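Local coordinates for protein uroporphyrinogen III synthase (Thermus thermophilus, PDB 1WCW) that probably acts as a uroporphyrinogen-III synthase, the lyase that cyclises hydroxymethylbilane to uroporphyrinogen III on the way to haem and related tetrapyrroles, at residues Lys235-Val239 / Gly251-Leu256. Sequence-based numbering, arbitrary orientation.
Sequences KPFYV and GFKRAL
Tyr238 lays one face of its ring against the backbone of helix 245-260 where Gly251 leaves a hollow. Phe252 N stands 3.8 Å above the ring plane over its centre, and Gly251 C lies over the same face nearer the rim. At the end of the ring, Tyr238 OH lies 3.5 Å from Gly251 CA; a modelled beta carbon on that glycine would collide with the hydroxyl, so the absent side chain is what makes the hollow deep enough. One turn along, the methyl of Ala255 is the matching bump: it enters the groove between the two aromatic side chains, with CB 4.1 Å from both Phe237 CE2 and Tyr238 CD1. Phe237, its CG anti to the backbone N (chi1 177°), extends to the helix and meets Phe252 rim to rim. The planes stand at 88° and the centroids 6.0 Å apart, with Phe237 CD2 in the plane of the Phe252 ring at its edge, 3.8 Å from CE1, so this is an edge meeting and not a T-shaped stack. Leu256 N lies near the plane of the Phe237 ring at its edge, 4.2 Å from CE2. Replacing Tyr238 with an alanine would probably leave a gap over Gly251 and Phe252 N, and Asp240 without its phenol partner. The contact packs the helix against 238-240, an outer strand of the parallel five-stranded sheet, with Phe252 also touching Leu219 on the adjacent strand. Chemically, the contact is van der Waals throughout, apolar among the side chains, with the Tyr238 ring resting on peptide atoms of the helix; the phenol hydrogen-bonds to Asp240 OD1, implying that complementary shape sets how these segments mate.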
loop_
_atom_site.group_PDB
_atom_site.type_symbol
_atom_site.label_atom_id
_atom_site.label_comp_id
_atom_site.label_asym_id
_atom_site.label_seq_id
_atom_site.Cartn_x
_atom_site.Cartn_y
_atom_site.Cartn_z
ATOM N N LYS A 235 11.640 -14.616 -2.444
ATOM C CA LYS A 235 12.194 -14.213 -1.181
ATOM C C LYS A 235 13.038 -12.935 -1.359
ATOM O O LYS A 235 14.019 -12.941 -2.125
ATOM C CB LYS A 235 13.122 -15.346 -0.656
ATOM C CG LYS A 235 13.749 -15.028 0.696
ATOM C CD LYS A 235 14.775 -16.097 1.039
ATOM C CE LYS A 235 15.607 -15.742 2.224
ATOM N NZ LYS A 235 16.596 -14.696 1.871
ATOM N N PRO A 236 12.717 -11.833 -0.690
ATOM C CA PRO A 236 13.523 -10.606 -0.850
ATOM C C PRO A 236 14.946 -10.855 -0.450
ATOM O O PRO A 236 15.213 -11.587 0.555
ATOM C CB PRO A 236 12.922 -9.615 0.100
ATOM C CG PRO A 236 11.599 -10.181 0.479
ATOM C CD PRO A 236 11.610 -11.658 0.248
ATOM N N PHE A 237 15.885 -10.255 -1.157
ATOM C CA PHE A 237 17.271 -10.382 -0.803
ATOM C C PHE A 237 17.488 -9.500 0.429
ATOM O O PHE A 237 18.336 -9.815 1.304
ATOM C CB PHE A 237 18.151 -9.847 -1.971
ATOM C CG PHE A 237 19.625 -9.860 -1.670
ATOM C CD1 PHE A 237 20.324 -11.053 -1.727
ATOM C CD2 PHE A 237 20.277 -8.675 -1.327
ATOM C CE1 PHE A 237 21.691 -11.079 -1.439
ATOM C CE2 PHE A 237 21.657 -8.679 -1.026
ATOM C CZ PHE A 237 22.345 -9.896 -1.091
ATOM N N TYR A 238 16.888 -8.335 0.529
ATOM C CA TYR A 238 17.075 -7.407 1.650
ATOM C C TYR A 238 15.752 -6.727 1.971
ATOM O O TYR A 238 14.991 -6.316 1.072
ATOM C CB TYR A 238 18.107 -6.377 1.242
ATOM C CG TYR A 238 18.398 -5.326 2.251
ATOM C CD1 TYR A 238 19.235 -5.568 3.339
ATOM C CD2 TYR A 238 17.745 -4.122 2.195
ATOM C CE1 TYR A 238 19.346 -4.554 4.389
ATOM C CE2 TYR A 238 17.857 -3.155 3.182
ATOM C CZ TYR A 238 18.644 -3.398 4.265
ATOM O OH TYR A 238 18.610 -2.373 5.210
ATOM N N VAL A 239 15.431 -6.624 3.265
ATOM C CA VAL A 239 14.221 -5.979 3.749
ATOM C C VAL A 239 14.598 -4.826 4.690
ATOM O O VAL A 239 15.274 -5.076 5.719
ATOM C CB VAL A 239 13.284 -6.927 4.478
ATOM C CG1 VAL A 239 12.018 -6.214 4.963
ATOM C CG2 VAL A 239 12.937 -8.091 3.576
ATOM N N GLY A 251 21.717 -0.143 3.186
ATOM C CA GLY A 251 21.654 -1.476 3.776
ATOM C C GLY A 251 21.868 -2.542 2.690
ATOM O O GLY A 251 22.602 -3.536 2.873
ATOM N N PHE A 252 21.230 -2.326 1.516
ATOM C CA PHE A 252 21.483 -3.217 0.403
ATOM C C PHE A 252 22.955 -3.248 -0.027
ATOM O O PHE A 252 23.505 -4.292 -0.232
ATOM C CB PHE A 252 20.592 -2.806 -0.776
ATOM C CG PHE A 252 20.922 -3.528 -2.068
ATOM C CD1 PHE A 252 20.888 -4.913 -2.136
ATOM C CD2 PHE A 252 21.243 -2.813 -3.198
ATOM C CE1 PHE A 252 21.157 -5.551 -3.321
ATOM C CE2 PHE A 252 21.521 -3.477 -4.431
ATOM C CZ PHE A 252 21.467 -4.839 -4.478
ATOM N N LYS A 253 23.554 -2.090 -0.154
ATOM C CA LYS A 253 24.972 -2.006 -0.552
ATOM C C LYS A 253 25.870 -2.804 0.408
ATOM O O LYS A 253 26.725 -3.604 -0.065
ATOM C CB LYS A 253 25.324 -0.527 -0.533
ATOM C CG LYS A 253 26.690 -0.206 -1.088
ATOM C CD LYS A 253 26.785 1.347 -1.158
ATOM C CE LYS A 253 28.146 1.767 -1.599
ATOM N NZ LYS A 253 28.186 1.804 -3.077
ATOM N N ARG A 254 25.638 -2.662 1.696
ATOM C CA ARG A 254 26.443 -3.401 2.649
ATOM C C ARG A 254 26.179 -4.905 2.564
ATOM O O ARG A 254 27.091 -5.715 2.596
ATOM C CB ARG A 254 26.159 -2.845 4.036
ATOM C CG ARG A 254 26.987 -3.545 5.104
ATOM C CD ARG A 254 26.717 -2.843 6.414
ATOM N NE ARG A 254 27.482 -3.429 7.523
ATOM C CZ ARG A 254 28.754 -3.146 7.775
ATOM N NH1 ARG A 254 29.355 -3.746 8.835
ATOM N NH2 ARG A 254 29.406 -2.281 7.027
ATOM N N ALA A 255 24.908 -5.299 2.451
ATOM C CA ALA A 255 24.543 -6.709 2.350
ATOM C C ALA A 255 25.141 -7.364 1.146
ATOM O O ALA A 255 25.675 -8.470 1.235
ATOM C CB ALA A 255 23.005 -6.806 2.321
ATOM N N LEU A 256 25.135 -6.649 0.058
ATOM C CA LEU A 256 25.677 -7.149 -1.165
ATOM C C LEU A 256 27.218 -7.373 -0.992
ATOM O O LEU A 256 27.808 -8.436 -1.278
ATOM C CB LEU A 256 25.343 -6.150 -2.270
ATOM C CG LEU A 256 25.709 -6.542 -3.691
ATOM C CD1 LEU A 256 24.915 -7.803 -4.079
ATOM C CD2 LEU A 256 25.364 -5.405 -4.606
#